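Local coordinates for protein putative surface-anchored fimbrial subunit (Corynebacterium diphtheriae, PDB 3HR6) that probably polymerises, as the major subunit of tandem Ig-like modules, into the shaft of a surface-anchored pilus thought to serve adhesion, at residues A[326-340]-A[385-399]. Residues are numbered along the deposited sequence; the frame is centred on the assembly and turned at random.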
loop_
_atom_site.group_PDB
_atom_site.type_symbol
_atom_site.label_atom_id
_atom_site.label_comp_id
_atom_site.label_asym_id
_atom_site.label_seq_id
_atom_site.Cartn_x
_atom_site.Cartn_y
_atom_site.Cartn_z
ATOM N N ALA A 326 35.072 -23.878 12.037
ATOM C CA ALA A 326 35.273 -22.652 12.766
ATOM C C ALA A 326 33.907 -22.036 13.026
ATOM O O ALA A 326 32.933 -22.332 12.311
ATOM C CB ALA A 326 36.169 -21.684 11.996
ATOM N N THR A 327 33.850 -21.178 14.041
ATOM C CA THR A 327 32.643 -20.503 14.471
ATOM C C THR A 327 32.908 -18.992 14.468
ATOM O O THR A 327 33.983 -18.535 14.867
ATOM C CB THR A 327 32.212 -20.989 15.879
ATOM O OG1 THR A 327 32.014 -22.421 15.875
ATOM C CG2 THR A 327 30.945 -20.231 16.392
ATOM N N PHE A 328 31.929 -18.237 13.961
ATOM C CA PHE A 328 31.987 -16.785 13.870
ATOM C C PHE A 328 30.738 -16.178 14.459
ATOM O O PHE A 328 29.637 -16.798 14.473
ATOM C CB PHE A 328 32.126 -16.307 12.417
ATOM C CG PHE A 328 33.354 -16.821 11.739
ATOM C CD1 PHE A 328 34.528 -16.046 11.695
ATOM C CD2 PHE A 328 33.373 -18.085 11.182
ATOM C CE1 PHE A 328 35.671 -16.522 11.108
ATOM C CE2 PHE A 328 34.515 -18.580 10.593
ATOM C CZ PHE A 328 35.678 -17.797 10.530
ATOM N N GLN A 329 30.940 -14.993 15.015
ATOM C CA GLN A 329 29.841 -14.122 15.348
ATOM C C GLN A 329 29.949 -12.843 14.536
ATOM O O GLN A 329 31.048 -12.356 14.168
ATOM C CB GLN A 329 29.765 -13.886 16.851
ATOM C CG GLN A 329 29.556 -15.135 17.637
ATOM C CD GLN A 329 29.310 -14.840 19.096
ATOM O OE1 GLN A 329 30.206 -14.351 19.788
ATOM N NE2 GLN A 329 28.128 -15.190 19.581
ATOM N N LEU A 330 28.780 -12.303 14.223
ATOM C CA LEU A 330 28.685 -11.055 13.465
ATOM C C LEU A 330 28.528 -9.871 14.427
ATOM O O LEU A 330 27.774 -9.929 15.381
ATOM C CB LEU A 330 27.539 -11.130 12.466
ATOM C CG LEU A 330 27.361 -9.933 11.504
ATOM C CD1 LEU A 330 28.531 -9.831 10.537
ATOM C CD2 LEU A 330 26.008 -10.068 10.757
ATOM N N HIS A 331 29.270 -8.810 14.149
ATOM C CA HIS A 331 29.400 -7.657 15.010
ATOM C C HIS A 331 29.434 -6.411 14.162
ATOM O O HIS A 331 29.460 -6.480 12.941
ATOM C CB HIS A 331 30.704 -7.733 15.792
ATOM C CG HIS A 331 30.650 -8.638 16.984
ATOM N ND1 HIS A 331 30.049 -8.263 18.167
ATOM C CD2 HIS A 331 31.151 -9.879 17.191
ATOM C CE1 HIS A 331 30.197 -9.228 19.059
ATOM N NE2 HIS A 331 30.855 -10.228 18.491
ATOM N N ARG A 332 29.430 -5.268 14.826
ATOM C CA ARG A 332 29.679 -3.975 14.249
ATOM C C ARG A 332 31.031 -3.466 14.769
ATOM O O ARG A 332 31.390 -3.718 15.930
ATOM C CB ARG A 332 28.596 -2.973 14.629
ATOM C CG ARG A 332 27.202 -3.337 14.115
ATOM C CD ARG A 332 27.121 -3.155 12.629
ATOM N NE ARG A 332 27.268 -1.773 12.210
ATOM C CZ ARG A 332 27.201 -1.309 10.962
ATOM N NH1 ARG A 332 26.975 -2.152 9.948
ATOM N NH2 ARG A 332 27.369 0.003 10.741
ATOM N N CYS A 333 31.772 -2.805 13.880
ATOM C CA CYS A 333 33.103 -2.295 14.160
ATOM C C CYS A 333 33.160 -0.787 13.859
ATOM O O CYS A 333 32.386 -0.280 13.028
ATOM C CB CYS A 333 34.132 -3.085 13.317
ATOM S SG CYS A 333 34.638 -4.690 13.993
ATOM N N GLU A 334 34.059 -0.078 14.545
ATOM C CA GLU A 334 34.385 1.302 14.265
ATOM C C GLU A 334 35.371 1.346 13.096
ATOM O O GLU A 334 35.866 0.300 12.646
ATOM C CB GLU A 334 34.988 1.980 15.500
ATOM C CG GLU A 334 34.061 2.039 16.686
ATOM C CD GLU A 334 32.829 2.907 16.476
ATOM O OE1 GLU A 334 32.747 3.676 15.485
ATOM O OE2 GLU A 334 31.919 2.822 17.338
ATOM N N ALA A 335 35.621 2.561 12.610
ATOM C CA ALA A 335 36.543 2.830 11.489
ATOM C C ALA A 335 37.942 2.242 11.633
ATOM O O ALA A 335 38.554 1.900 10.635
ATOM C CB ALA A 335 36.647 4.328 11.260
ATOM N N ASP A 336 38.462 2.144 12.855
ATOM C CA ASP A 336 39.783 1.534 13.082
ATOM C C ASP A 336 39.754 -0.009 13.097
ATOM O O ASP A 336 40.783 -0.648 13.306
ATOM C CB ASP A 336 40.429 2.088 14.369
ATOM C CG ASP A 336 39.589 1.833 15.620
ATOM O OD1 ASP A 336 38.653 0.999 15.564
ATOM O OD2 ASP A 336 39.881 2.490 16.648
ATOM N N GLY A 337 38.586 -0.608 12.884
ATOM C CA GLY A 337 38.474 -2.073 12.837
ATOM C C GLY A 337 38.165 -2.722 14.169
ATOM O O GLY A 337 37.902 -3.921 14.228
ATOM N N SER A 338 38.173 -1.919 15.236
ATOM C CA SER A 338 37.835 -2.399 16.563
ATOM C C SER A 338 36.329 -2.524 16.735
ATOM O O SER A 338 35.566 -1.793 16.108
ATOM C CB SER A 338 38.379 -1.449 17.624
ATOM O OG SER A 338 37.771 -0.177 17.529
ATOM N N LEU A 339 35.923 -3.434 17.603
ATOM C CA LEU A 339 34.495 -3.613 17.922
ATOM C C LEU A 339 33.905 -2.336 18.535
ATOM O O LEU A 339 34.536 -1.655 19.321
ATOM C CB LEU A 339 34.269 -4.803 18.863
ATOM C CG LEU A 339 34.582 -6.229 18.369
ATOM C CD1 LEU A 339 34.436 -7.223 19.482
ATOM C CD2 LEU A 339 33.670 -6.620 17.205
ATOM N N VAL A 340 32.693 -2.022 18.111
ATOM C CA VAL A 340 31.883 -1.009 18.751
ATOM C C VAL A 340 31.817 -1.341 20.259
ATOM O O VAL A 340 31.744 -2.476 20.648
ATOM C CB VAL A 340 30.484 -0.947 18.093
ATOM C CG1 VAL A 340 29.489 -0.094 18.900
ATOM C CG2 VAL A 340 30.601 -0.371 16.659
ATOM N N TRP A 385 21.688 0.679 10.855
ATOM C CA TRP A 385 22.863 0.523 11.730
ATOM C C TRP A 385 23.623 1.830 11.952
ATOM O O TRP A 385 24.719 1.839 12.527
ATOM C CB TRP A 385 23.799 -0.539 11.115
ATOM C CG TRP A 385 23.142 -1.817 10.978
ATOM C CD1 TRP A 385 22.374 -2.275 9.912
ATOM C CD2 TRP A 385 23.094 -2.841 11.967
ATOM N NE1 TRP A 385 21.880 -3.507 10.195
ATOM C CE2 TRP A 385 22.329 -3.899 11.435
ATOM C CE3 TRP A 385 23.678 -2.997 13.242
ATOM C CZ2 TRP A 385 22.105 -5.061 12.123
ATOM C CZ3 TRP A 385 23.452 -4.153 13.918
ATOM C CH2 TRP A 385 22.667 -5.179 13.377
ATOM N N ALA A 386 23.058 2.930 11.473
ATOM C CA ALA A 386 23.649 4.244 11.673
ATOM C C ALA A 386 23.938 4.413 13.141
ATOM O O ALA A 386 23.133 4.027 13.984
ATOM C CB ALA A 386 22.688 5.347 11.193
ATOM N N GLY A 387 25.065 4.977 13.454
ATOM C CA GLY A 387 25.408 5.135 14.869
ATOM C C GLY A 387 25.908 3.907 15.633
ATOM O O GLY A 387 26.238 4.021 16.804
ATOM N N LYS A 388 25.992 2.739 14.989
ATOM C CA LYS A 388 26.681 1.605 15.600
ATOM C C LYS A 388 27.864 1.271 14.714
ATOM O O LYS A 388 27.798 0.416 13.853
ATOM C CB LYS A 388 25.779 0.379 15.719
ATOM C CG LYS A 388 24.565 0.555 16.646
ATOM C CD LYS A 388 24.968 0.867 18.063
ATOM C CE LYS A 388 23.728 0.897 18.976
ATOM N NZ LYS A 388 24.076 1.059 20.399
ATOM N N GLY A 389 28.956 1.966 14.932
ATOM C CA GLY A 389 30.127 1.785 14.111
ATOM C C GLY A 389 29.887 2.138 12.663
ATOM O O GLY A 389 28.945 2.823 12.312
ATOM N N THR A 390 30.795 1.665 11.827
ATOM C CA THR A 390 30.782 1.991 10.425
ATOM C C THR A 390 30.671 0.783 9.521
ATOM O O THR A 390 30.334 0.946 8.374
ATOM C CB THR A 390 32.055 2.751 9.989
ATOM O OG1 THR A 390 33.224 1.945 10.189
ATOM C CG2 THR A 390 32.193 4.065 10.749
ATOM N N GLU A 391 30.966 -0.408 10.019
ATOM C CA GLU A 391 30.875 -1.610 9.190
ATOM C C GLU A 391 30.514 -2.806 10.036
ATOM O O GLU A 391 30.702 -2.811 11.252
ATOM C CB GLU A 391 32.231 -1.934 8.485
ATOM C CG GLU A 391 32.867 -0.830 7.657
ATOM C CD GLU A 391 32.150 -0.451 6.354
ATOM O OE1 GLU A 391 31.171 -1.114 5.920
ATOM O OE2 GLU A 391 32.599 0.563 5.754
ATOM N N PHE A 392 30.071 -3.858 9.359
ATOM C CA PHE A 392 30.003 -5.163 9.953
ATOM C C PHE A 392 31.390 -5.796 10.041
ATOM O O PHE A 392 32.342 -5.466 9.282
ATOM C CB PHE A 392 29.083 -6.093 9.153
ATOM C CG PHE A 392 27.645 -5.691 9.147
ATOM C CD1 PHE A 392 26.802 -5.961 10.232
ATOM C CD2 PHE A 392 27.104 -5.018 8.053
ATOM C CE1 PHE A 392 25.482 -5.575 10.223
ATOM C CE2 PHE A 392 25.789 -4.631 8.038
ATOM C CZ PHE A 392 24.958 -4.906 9.117
ATOM N N CYS A 393 31.512 -6.701 10.992
ATOM C CA CYS A 393 32.744 -7.493 11.077
ATOM C C CYS A 393 32.477 -8.824 11.692
ATOM O O CYS A 393 31.520 -9.008 12.405
ATOM C CB CYS A 393 33.843 -6.739 11.819
ATOM S SG CYS A 393 33.241 -6.148 13.446
ATOM N N LEU A 394 33.342 -9.780 11.394
ATOM C CA LEU A 394 33.191 -11.118 11.931
ATOM C C LEU A 394 34.277 -11.384 12.957
ATOM O O LEU A 394 35.440 -11.037 12.741
ATOM C CB LEU A 394 33.332 -12.123 10.803
ATOM C CG LEU A 394 32.208 -12.158 9.757
ATOM C CD1 LEU A 394 32.708 -12.937 8.457
ATOM C CD2 LEU A 394 30.927 -12.764 10.348
ATOM N N VAL A 395 33.886 -12.016 14.051
ATOM C CA VAL A 395 34.850 -12.449 15.067
ATOM C C VAL A 395 34.834 -13.963 15.086
ATOM O O VAL A 395 33.783 -14.602 15.271
ATOM C CB VAL A 395 34.494 -11.903 16.469
ATOM C CG1 VAL A 395 35.362 -12.604 17.567
ATOM C CG2 VAL A 395 34.644 -10.400 16.525
ATOM N N GLU A 396 36.015 -14.554 14.909
ATOM C CA GLU A 396 36.157 -15.989 14.998
ATOM C C GLU A 396 36.250 -16.414 16.452
ATOM O O GLU A 396 37.214 -16.052 17.137
ATOM C CB GLU A 396 37.397 -16.469 14.262
ATOM C CG GLU A 396 37.443 -17.973 14.165
ATOM C CD GLU A 396 38.567 -18.474 13.318
ATOM O OE1 GLU A 396 39.735 -18.113 13.562
ATOM O OE2 GLU A 396 38.269 -19.286 12.438
ATOM N N THR A 397 35.259 -17.161 16.926
ATOM C CA THR A 397 35.204 -17.565 18.346
ATOM C C THR A 397 35.725 -18.979 18.597
ATOM O O THR A 397 36.041 -19.320 19.731
ATOM C CB THR A 397 33.787 -17.472 18.913
ATOM O OG1 THR A 397 32.913 -18.335 18.180
ATOM C CG2 THR A 397 33.265 -16.036 18.929
ATOM N N ALA A 398 35.822 -19.793 17.549
ATOM C CA ALA A 398 36.375 -21.125 17.652
ATOM C C ALA A 398 36.949 -21.515 16.301
ATOM O O ALA A 398 36.552 -20.979 15.252
ATOM C CB ALA A 398 35.320 -22.114 18.128
ATOM N N THR A 399 37.928 -22.402 16.353
ATOM C CA THR A 399 38.520 -22.936 15.153
ATOM C C THR A 399 38.853 -24.415 15.337
ATOM O O THR A 399 38.391 -25.039 16.281
ATOM C CB THR A 399 39.724 -22.085 14.788
ATOM O OG1 THR A 399 40.173 -22.413 13.467
ATOM C CG2 THR A 399 40.845 -22.267 15.835
HETATM O O HOH W 1 29.467 3.602 17.301
HETATM O O HOH W 2 34.776 -0.721 10.222
#
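Bends at chi2 and chi3 of Arg332 (-71° and -65°) curl its side chain, which sets out away from the partner segment, back to the 385-388 turn and the Phe392 ring. There NE and NH2 grip one acceptor side-on: Arg332 NE lies 2.8 Å from Lys388 O and NH2 3.2 Å from the same Lys388 O, with the oxygen in the guanidinium plane. Trp385 CB sits over the centre of one guanidinium face, 3.5 Å from Arg332 CZ, while the Glu391 carbonyl carbon lies over the opposite face, toward its rim. Phe392 stands nearly perpendicular to this plane and receives Arg332 NH1 over the middle of its ring, a cation-pi contact with Arg332 CZ 4.5 Å from the Phe392 ring centroid. The orientation of a buried, probably charged guanidinium is thus fixed by bonds at its edge and by carbon over both faces, tying the turn at 385-388 to the C-terminal end of strand 327-333. On the face that carries Gln329, His331 and Val395 there is a covalent tie, for Cys333 SG and Cys393 SG are joined at 2.1 Å. Leu339 CD2 packs on Cys393 SG at 3.8 Å, and Ile411 lies against both cysteines. Between the strands, reciprocal backbone bonds link Gln329 with Val395 and His331 with Cys393. Farther along, Glu396 CG lies off-centre over the Phe328 ring, and Glu396 OE1 accepts from Leu406 N. Leu330 and Leu394 both meet Leu364 of strand 361-375. Classic beta bulges at Thr390-Glu391 opposite Cys333 and Thr397-Ala398 opposite Thr327 bracket the antiparallel pairing of strands 327-333 and 391-398, the disulfide-linked central pair in one sheet of an Ig-like pilin module.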